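Local coordinates for protein putative tetR-family transcriptional regulator (Streptomyces coelicolor, PDB 3FIW) that probably acts as a TetR-family repressor that binds regulatory DNA and controls transcription in Streptomyces coelicolor, at residues A[98-103]-A[151-156]; A[88-93]-A[134-139]. One frame throughout, in Å; residues are numbered along the deposited sequence.

Contact 1: A[98-103]-A[151-156]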
ATOM      1  N   GLY A  98      -9.136  11.839  18.864  1.00 28.04           N
ATOM      2  CA  GLY A  98      -9.542  10.456  19.074  1.00 28.91           C
ATOM      3  C   GLY A  98     -10.391   9.892  17.948  1.00 29.96           C
ATOM      4  O   GLY A  98     -10.231   8.725  17.598  1.00 29.82           O
ATOM      5  N   TRP A  99     -11.300  10.695  17.392  1.00 30.32           N
ATOM      6  CA  TRP A  99     -12.071  10.294  16.238  1.00 31.60           C
ATOM      7  C   TRP A  99     -11.147  10.042  15.046  1.00 32.29           C
ATOM      8  O   TRP A  99     -11.263   9.020  14.357  1.00 32.66           O
ATOM      9  CB  TRP A  99     -13.097  11.332  15.830  1.00 32.43           C
ATOM     10  CG  TRP A  99     -13.757  10.936  14.495  1.00 34.56           C
ATOM     11  CD1 TRP A  99     -14.857  10.127  14.327  1.00 34.13           C
ATOM     12  CD2 TRP A  99     -13.307  11.274  13.161  1.00 33.47           C
ATOM     13  NE1 TRP A  99     -15.120   9.958  12.982  1.00 32.71           N
ATOM     14  CE2 TRP A  99     -14.208  10.671  12.250  1.00 32.82           C
ATOM     15  CE3 TRP A  99     -12.264  12.057  12.658  1.00 32.16           C
ATOM     16  CZ2 TRP A  99     -14.078  10.810  10.872  1.00 32.05           C
ATOM     17  CZ3 TRP A  99     -12.130  12.196  11.289  1.00 33.03           C
ATOM     18  CH2 TRP A  99     -13.027  11.577  10.406  1.00 33.93           C
ATOM     19  N   PHE A 100     -10.227  10.958  14.788  1.00 32.63           N
ATOM     20  CA  PHE A 100      -9.273  10.725  13.671  1.00 32.99           C
ATOM     21  C   PHE A 100      -8.582   9.353  13.746  1.00 33.03           C
ATOM     22  O   PHE A 100      -8.553   8.585  12.786  1.00 32.99           O
ATOM     23  CB  PHE A 100      -8.247  11.872  13.560  1.00 33.04           C
ATOM     24  CG  PHE A 100      -7.406  11.800  12.323  1.00 32.74           C
ATOM     25  CD1 PHE A 100      -7.776  12.480  11.188  1.00 32.88           C
ATOM     26  CD2 PHE A 100      -6.259  11.021  12.290  1.00 34.46           C
ATOM     27  CE1 PHE A 100      -7.021  12.396  10.052  1.00 32.32           C
ATOM     28  CE2 PHE A 100      -5.506  10.937  11.159  1.00 35.32           C
ATOM     29  CZ  PHE A 100      -5.879  11.626  10.044  1.00 34.30           C
ATOM     30  N   LEU A 101      -8.005   9.060  14.895  1.00 32.88           N
ATOM     31  CA  LEU A 101      -7.416   7.745  15.107  1.00 32.35           C
ATOM     32  C   LEU A 101      -8.429   6.649  14.873  1.00 31.41           C
ATOM     33  O   LEU A 101      -8.131   5.677  14.190  1.00 30.09           O
ATOM     34  CB  LEU A 101      -6.856   7.654  16.534  1.00 32.05           C
ATOM     35  CG  LEU A 101      -5.729   8.681  16.836  1.00 34.04           C
ATOM     36  CD1 LEU A 101      -5.356   8.582  18.296  1.00 35.28           C
ATOM     37  CD2 LEU A 101      -4.509   8.466  15.978  1.00 32.16           C
ATOM     38  N   ARG A 102      -9.599   6.795  15.502  1.00 31.48           N
ATOM     39  CA  ARG A 102     -10.699   5.834  15.385  1.00 31.40           C
ATOM     40  C   ARG A 102     -11.114   5.560  13.904  1.00 30.89           C
ATOM     41  O   ARG A 102     -11.254   4.383  13.484  1.00 29.49           O
ATOM     42  CB  ARG A 102     -11.872   6.294  16.255  1.00 31.09           C
ATOM     43  CG  ARG A 102     -12.907   5.211  16.586  1.00 34.07           C
ATOM     44  CD  ARG A 102     -14.135   5.730  17.385  1.00 31.69           C
ATOM     45  NE  ARG A 102     -13.662   6.700  18.349  1.00 32.72           N
ATOM     46  CZ  ARG A 102     -14.161   7.928  18.476  1.00 34.86           C
ATOM     47  NH1 ARG A 102     -15.189   8.299  17.705  1.00 35.72           N
ATOM     48  NH2 ARG A 102     -13.636   8.773  19.374  1.00 33.05           N
ATOM     49  N   ASN A 103     -11.254   6.629  13.112  1.00 30.81           N
ATOM     50  CA  ASN A 103     -11.547   6.501  11.660  1.00 31.31           C
ATOM     51  C   ASN A 103     -10.530   5.668  10.830  1.00 31.37           C
ATOM     52  O   ASN A 103     -10.889   4.809   9.986  1.00 30.19           O
ATOM     53  CB  ASN A 103     -11.653   7.890  11.065  1.00 32.20           C
ATOM     54  CG  ASN A 103     -12.161   7.850   9.673  1.00 33.48           C
ATOM     55  OD1 ASN A 103     -13.321   7.519   9.443  1.00 33.18           O
ATOM     56  ND2 ASN A 103     -11.300   8.142   8.724  1.00 34.56           N
ATOM     57  N   GLN A 151      -7.512  17.559   4.916  1.00 37.96           N
ATOM     58  CA  GLN A 151      -7.498  16.807   3.651  1.00 37.96           C
ATOM     59  C   GLN A 151      -6.229  15.959   3.432  1.00 36.48           C
ATOM     60  O   GLN A 151      -6.306  14.725   3.144  1.00 35.63           O
ATOM     61  CB  GLN A 151      -7.777  17.759   2.476  1.00 39.31           C
ATOM     62  CG  GLN A 151      -9.208  17.550   1.863  1.00 45.67           C
ATOM     63  CD  GLN A 151     -10.019  18.849   1.659  1.00 53.18           C
ATOM     64  OE1 GLN A 151      -9.462  19.961   1.607  1.00 57.65           O
ATOM     65  NE2 GLN A 151     -11.355  18.706   1.541  1.00 54.05           N
HETATM   66  N   MSE A 152      -5.069  16.607   3.594  1.00 35.20           N
HETATM   67  CA  MSE A 152      -3.756  15.919   3.463  1.00 34.59           C
HETATM   68  C   MSE A 152      -3.573  14.789   4.453  1.00 34.08           C
HETATM   69  O   MSE A 152      -3.198  13.683   4.039  1.00 34.64           O
HETATM   70  CB  MSE A 152      -2.616  16.914   3.533  1.00 34.97           C
HETATM   71  CG  MSE A 152      -2.758  18.010   2.453  1.00 35.93           C
HETATM   72 SE   MSE A 152      -2.612  17.262   0.642  0.70 36.34          SE
HETATM   73  CE  MSE A 152      -4.459  17.020   0.160  1.00 38.14           C
ATOM     74  N   ALA A 153      -3.890  15.054   5.730  1.00 33.55           N
ATOM     75  CA  ALA A 153      -3.885  14.054   6.806  1.00 33.03           C
ATOM     76  C   ALA A 153      -4.749  12.873   6.498  1.00 33.01           C
ATOM     77  O   ALA A 153      -4.293  11.683   6.607  1.00 32.50           O
ATOM     78  CB  ALA A 153      -4.325  14.681   8.139  1.00 32.70           C
HETATM   79  N   MSE A 154      -5.975  13.176   6.087  1.00 32.11           N
HETATM   80  CA  MSE A 154      -6.898  12.122   5.670  1.00 33.77           C
HETATM   81  C   MSE A 154      -6.392  11.287   4.507  1.00 33.36           C
HETATM   82  O   MSE A 154      -6.536  10.086   4.533  1.00 35.38           O
HETATM   83  CB  MSE A 154      -8.256  12.711   5.323  1.00 34.43           C
HETATM   84  CG  MSE A 154      -8.909  13.340   6.517  1.00 37.66           C
HETATM   85 SE   MSE A 154      -9.784  12.032   7.652  0.70 43.39          SE
HETATM   86  CE  MSE A 154     -11.309  11.678   6.493  1.00 36.66           C
ATOM     87  N   LEU A 155      -5.847  11.915   3.463  1.00 32.71           N
ATOM     88  CA  LEU A 155      -5.193  11.175   2.394  1.00 31.82           C
ATOM     89  C   LEU A 155      -3.989  10.343   2.887  1.00 30.99           C
ATOM     90  O   LEU A 155      -3.895   9.168   2.562  1.00 30.34           O
ATOM     91  CB  LEU A 155      -4.765  12.119   1.266  1.00 31.79           C
ATOM     92  CG  LEU A 155      -5.910  12.737   0.450  1.00 34.00           C
ATOM     93  CD1 LEU A 155      -5.367  13.709  -0.599  1.00 30.49           C
ATOM     94  CD2 LEU A 155      -6.789  11.664  -0.221  1.00 33.39           C
ATOM     95  N   ALA A 156      -3.100  10.969   3.684  1.00 28.65           N
ATOM     96  CA  ALA A 156      -1.930  10.315   4.220  1.00 28.69           C
ATOM     97  C   ALA A 156      -2.315   9.065   4.986  1.00 28.14           C
ATOM     98  O   ALA A 156      -1.702   8.030   4.827  1.00 29.18           O
ATOM     99  CB  ALA A 156      -1.130  11.276   5.182  1.00 27.36           C
TER
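The amide of Asn103 works in two directions. OD1 accepts a hydrogen bond from Lys136 NZ of helix 130-142, which orients the amide. ND2 lies 4.2 Å from the methyl CE of Met154, in plain van der Waals contact. The Asn103 side chain runs nearly perpendicular to that of Met154. One turn back along helix 96-112, the Trp99 ring carries Asn103 CB over one face. Its outer corner CH2 comes within 4.3 Å of Met154 CE, with the methyl at the ring edge and near the ring plane.

Met154 is a selenomethionine and sits at the middle of the contact. Its chain bends at chi2 and again at chi3. The two bends bring CE round toward Trp99 and Asn103. They leave SE beside Phe100, 3.7 Å from CE1, in a Met-aromatic contact. The approach is oblique, with SE 4.7 Å from the ring centroid. Met154 and Phe100 lie side by side, each pointing back toward the other's helix.

Both helices belong to the all-helical C-terminal domain of the TetR family. Their segments run roughly parallel, 32° apart, with axes 11.5 Å from each other at closest approach. That spacing is bridged by Phe100 and Trp99 from one side and Met154 from the other, with no hydrogen bond between the segments. Phe100 points at helix 147-170, with CG anti to the backbone N (chi1 -171°). Its CZ touches Ala153 CB at 3.9 Å. The carbonyl O of Ala153 lies at the ring edge, near its plane, 3.8 Å from CZ. Helix 189-204 adds Leu199 against Ala153. From the second subunit, Thr201 packs on Phe100 and Leu204 on Ala153.

Contact 2: A[88-93]-A[134-139]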
ATOM      1  N   PRO A  88     -20.520   5.162  12.982  1.00 37.06           N
ATOM      2  CA  PRO A  88     -21.176   6.475  13.185  1.00 36.92           C
ATOM      3  C   PRO A  88     -20.285   7.609  12.672  1.00 36.93           C
ATOM      4  O   PRO A  88     -19.050   7.523  12.731  1.00 37.13           O
ATOM      5  CB  PRO A  88     -21.330   6.586  14.702  1.00 37.24           C
ATOM      6  CG  PRO A  88     -20.957   5.244  15.279  1.00 37.91           C
ATOM      7  CD  PRO A  88     -20.208   4.467  14.250  1.00 37.06           C
ATOM      8  N   LEU A  89     -20.914   8.617  12.106  1.00 36.85           N
ATOM      9  CA  LEU A  89     -20.248   9.849  11.720  1.00 36.89           C
ATOM     10  C   LEU A  89     -19.901  10.688  12.957  1.00 37.64           C
ATOM     11  O   LEU A  89     -20.619  10.660  13.990  1.00 37.88           O
ATOM     12  CB  LEU A  89     -21.136  10.659  10.754  1.00 36.16           C
ATOM     13  CG  LEU A  89     -21.305  10.048   9.355  1.00 36.31           C
ATOM     14  CD1 LEU A  89     -22.361  10.730   8.510  1.00 34.33           C
ATOM     15  CD2 LEU A  89     -19.970   9.955   8.617  1.00 35.55           C
ATOM     16  N   PRO A  90     -18.831  11.483  12.851  1.00 38.18           N
ATOM     17  CA  PRO A  90     -18.426  12.231  14.026  1.00 39.11           C
ATOM     18  C   PRO A  90     -19.443  13.362  14.359  1.00 40.87           C
ATOM     19  O   PRO A  90     -20.035  13.933  13.445  1.00 41.35           O
ATOM     20  CB  PRO A  90     -17.065  12.801  13.616  1.00 38.84           C
ATOM     21  CG  PRO A  90     -17.062  12.830  12.116  1.00 37.29           C
ATOM     22  CD  PRO A  90     -17.985  11.757  11.665  1.00 37.54           C
ATOM     23  N   GLU A  91     -19.650  13.650  15.648  1.00 41.77           N
ATOM     24  CA  GLU A  91     -20.515  14.739  16.054  1.00 44.12           C
ATOM     25  C   GLU A  91     -19.721  15.849  16.668  1.00 44.25           C
ATOM     26  O   GLU A  91     -18.841  15.594  17.479  1.00 44.70           O
ATOM     27  CB  GLU A  91     -21.524  14.283  17.081  1.00 44.62           C
ATOM     28  CG  GLU A  91     -22.868  13.927  16.488  1.00 49.06           C
ATOM     29  CD  GLU A  91     -23.447  12.682  17.133  1.00 54.92           C
ATOM     30  OE1 GLU A  91     -22.668  11.885  17.726  1.00 57.00           O
ATOM     31  OE2 GLU A  91     -24.677  12.491  17.035  1.00 56.49           O
ATOM     32  N   PRO A  92     -20.031  17.096  16.277  1.00 45.09           N
ATOM     33  CA  PRO A  92     -19.615  18.312  16.982  1.00 44.86           C
ATOM     34  C   PRO A  92     -19.520  18.146  18.491  1.00 44.23           C
ATOM     35  O   PRO A  92     -20.442  17.626  19.157  1.00 43.45           O
ATOM     36  CB  PRO A  92     -20.747  19.288  16.636  1.00 44.71           C
ATOM     37  CG  PRO A  92     -20.942  18.978  15.211  1.00 45.58           C
ATOM     38  CD  PRO A  92     -20.821  17.454  15.079  1.00 45.23           C
ATOM     39  N   GLY A  93     -18.390  18.589  19.018  1.00 43.38           N
ATOM     40  CA  GLY A  93     -18.162  18.451  20.428  1.00 42.09           C
ATOM     41  C   GLY A  93     -17.288  17.252  20.703  1.00 40.58           C
ATOM     42  O   GLY A  93     -16.632  17.226  21.742  1.00 40.28           O
ATOM     43  N   ARG A 134     -17.491  14.378   3.089  1.00 45.45           N
ATOM     44  CA  ARG A 134     -17.709  15.803   3.327  1.00 45.43           C
ATOM     45  C   ARG A 134     -18.095  16.071   4.766  1.00 43.93           C
ATOM     46  O   ARG A 134     -17.725  17.100   5.318  1.00 44.11           O
ATOM     47  CB  ARG A 134     -18.797  16.346   2.386  1.00 46.05           C
ATOM     48  CG  ARG A 134     -19.079  17.866   2.470  1.00 49.41           C
ATOM     49  CD  ARG A 134     -17.973  18.690   1.791  1.00 56.29           C
ATOM     50  NE  ARG A 134     -17.007  19.316   2.713  1.00 59.73           N
ATOM     51  CZ  ARG A 134     -15.681  19.111   2.711  1.00 62.10           C
ATOM     52  NH1 ARG A 134     -15.104  18.275   1.835  1.00 60.89           N
ATOM     53  NH2 ARG A 134     -14.915  19.762   3.590  1.00 62.37           N
ATOM     54  N   ARG A 135     -18.847  15.153   5.368  1.00 43.03           N
ATOM     55  CA  ARG A 135     -19.293  15.311   6.763  1.00 42.72           C
ATOM     56  C   ARG A 135     -18.105  15.154   7.747  1.00 41.38           C
ATOM     57  O   ARG A 135     -17.959  15.935   8.704  1.00 41.87           O
ATOM     58  CB  ARG A 135     -20.441  14.344   7.105  1.00 42.95           C
ATOM     59  CG  ARG A 135     -21.743  14.588   6.322  1.00 45.71           C
ATOM     60  CD  ARG A 135     -22.986  14.211   7.117  1.00 50.06           C
ATOM     61  NE  ARG A 135     -24.158  14.145   6.239  1.00 53.85           N
ATOM     62  CZ  ARG A 135     -25.169  15.023   6.218  1.00 56.22           C
ATOM     63  NH1 ARG A 135     -25.213  16.066   7.054  1.00 55.64           N
ATOM     64  NH2 ARG A 135     -26.166  14.840   5.358  1.00 57.44           N
ATOM     65  N   LYS A 136     -17.275  14.150   7.474  1.00 38.85           N
ATOM     66  CA  LYS A 136     -16.025  13.913   8.196  1.00 37.19           C
ATOM     67  C   LYS A 136     -15.107  15.119   8.077  1.00 36.81           C
ATOM     68  O   LYS A 136     -14.584  15.604   9.071  1.00 36.19           O
ATOM     69  CB  LYS A 136     -15.341  12.652   7.669  1.00 35.74           C
ATOM     70  CG  LYS A 136     -15.999  11.383   8.083  1.00 33.23           C
ATOM     71  CD  LYS A 136     -15.277  10.176   7.475  1.00 31.99           C
ATOM     72  CE  LYS A 136     -16.037   8.898   7.777  1.00 30.99           C
ATOM     73  NZ  LYS A 136     -15.330   7.775   7.148  1.00 34.69           N
HETATM   74  N   MSE A 137     -14.937  15.628   6.859  1.00 36.91           N
HETATM   75  CA  MSE A 137     -14.118  16.808   6.662  1.00 36.95           C
HETATM   76  C   MSE A 137     -14.662  18.034   7.384  1.00 37.04           C
HETATM   77  O   MSE A 137     -13.878  18.746   8.008  1.00 36.95           O
HETATM   78  CB  MSE A 137     -13.950  17.118   5.191  1.00 37.66           C
HETATM   79  CG  MSE A 137     -12.683  17.903   4.917  1.00 42.90           C
HETATM   80 SE   MSE A 137     -11.128  16.740   5.223  0.70 50.79          SE
HETATM   81  CE  MSE A 137     -11.347  15.306   3.874  1.00 52.12           C
ATOM     82  N   ASP A 138     -15.986  18.276   7.299  1.00 36.64           N
ATOM     83  CA  ASP A 138     -16.650  19.383   8.007  1.00 37.20           C
ATOM     84  C   ASP A 138     -16.429  19.328   9.502  1.00 36.63           C
ATOM     85  O   ASP A 138     -16.145  20.349  10.132  1.00 37.75           O
ATOM     86  CB  ASP A 138     -18.160  19.389   7.735  1.00 37.33           C
ATOM     87  CG  ASP A 138     -18.508  19.930   6.347  1.00 39.45           C
ATOM     88  OD1 ASP A 138     -19.663  19.674   5.884  1.00 38.89           O
ATOM     89  OD2 ASP A 138     -17.623  20.606   5.737  1.00 39.86           O
ATOM     90  N   PHE A 139     -16.560  18.133  10.070  1.00 35.62           N
ATOM     91  CA  PHE A 139     -16.253  17.915  11.479  1.00 34.01           C
ATOM     92  C   PHE A 139     -14.832  18.337  11.868  1.00 33.35           C
ATOM     93  O   PHE A 139     -14.645  18.942  12.922  1.00 32.60           O
ATOM     94  CB  PHE A 139     -16.476  16.450  11.836  1.00 33.65           C
ATOM     95  CG  PHE A 139     -15.930  16.080  13.172  1.00 32.97           C
ATOM     96  CD1 PHE A 139     -16.607  16.455  14.348  1.00 32.90           C
ATOM     97  CD2 PHE A 139     -14.714  15.420  13.267  1.00 29.01           C
ATOM     98  CE1 PHE A 139     -16.090  16.125  15.624  1.00 31.83           C
ATOM     99  CE2 PHE A 139     -14.185  15.059  14.506  1.00 31.58           C
ATOM    100  CZ  PHE A 139     -14.886  15.414  15.706  1.00 32.47           C
TER
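Pro90 presents CB to one face of the Phe139 ring in a CH-pi contact, its own ring tilted. CB stands almost above the centre of the Phe139 ring, 3.5 Å from the ring centroid and 12° off the ring normal. CG of the same proline leans over the root of the ring and touches Phe139 CB at 3.7 Å. This contact pins the irregular 88-93 connection, which links helix 82-85 to helix 96-112, across helix 130-142 of the TetR-type C-terminal domain.

Phe139 takes chi1 168°, with CG anti to the backbone N, which carries the ring out from its helix toward the connection. Further along, the chain passes the ring rim. Glu91 O comes obliquely to Phe139 CE1 at 3.4 Å. Pro92 N lies at the ring edge, near its plane.

One turn earlier on the helix, Lys136 stretches past the connection, nearly perpendicular to the side chains it meets. Its CG meets Pro90 CD at 4.1 Å, and its CE meets Leu89 CD2 at 4.2 Å. No hydrogen bond joins the two segments.

A second shell sets these groups in place. From helix 96-112, Trp99 meets the Phe139 ring edge-to-face and packs on Pro90, while Trp96 also touches Phe139. Glu91 N donates to Glu94 OE2, which ties the connection to the chain just before helix 96-112. Arg135 NE forms a salt bridge with Asp131 OD2, one turn back on its own helix. The aliphatic part of Arg135 remains against the connection, its CD 3.8 Å from Leu89 CD1.

Overall arrangement
Contact 1 is buried and joins two helices, 96-112 and 147-170. Contact 2 lies at the surface, where a proline-rich connection covers helix 130-142. Both belong to the same C-terminal domain, with centres about 12 Å apart. They meet at Trp99, at the Asn103–Lys136 bond and where Gln151 packs on Met137. Trp99 touches Met154 in contact 1 and packs on Pro90 and Lys136 of contact 2. Contact 1, near the second subunit, sets the selenium of Met154 and Ala153 against aromatic rings. Contact 2 buries more area, with a proline over the Phe139 ring and aliphatic stems beside it, and no other chain of the assembly touches it. Neither has a hydrogen bond between its own segments.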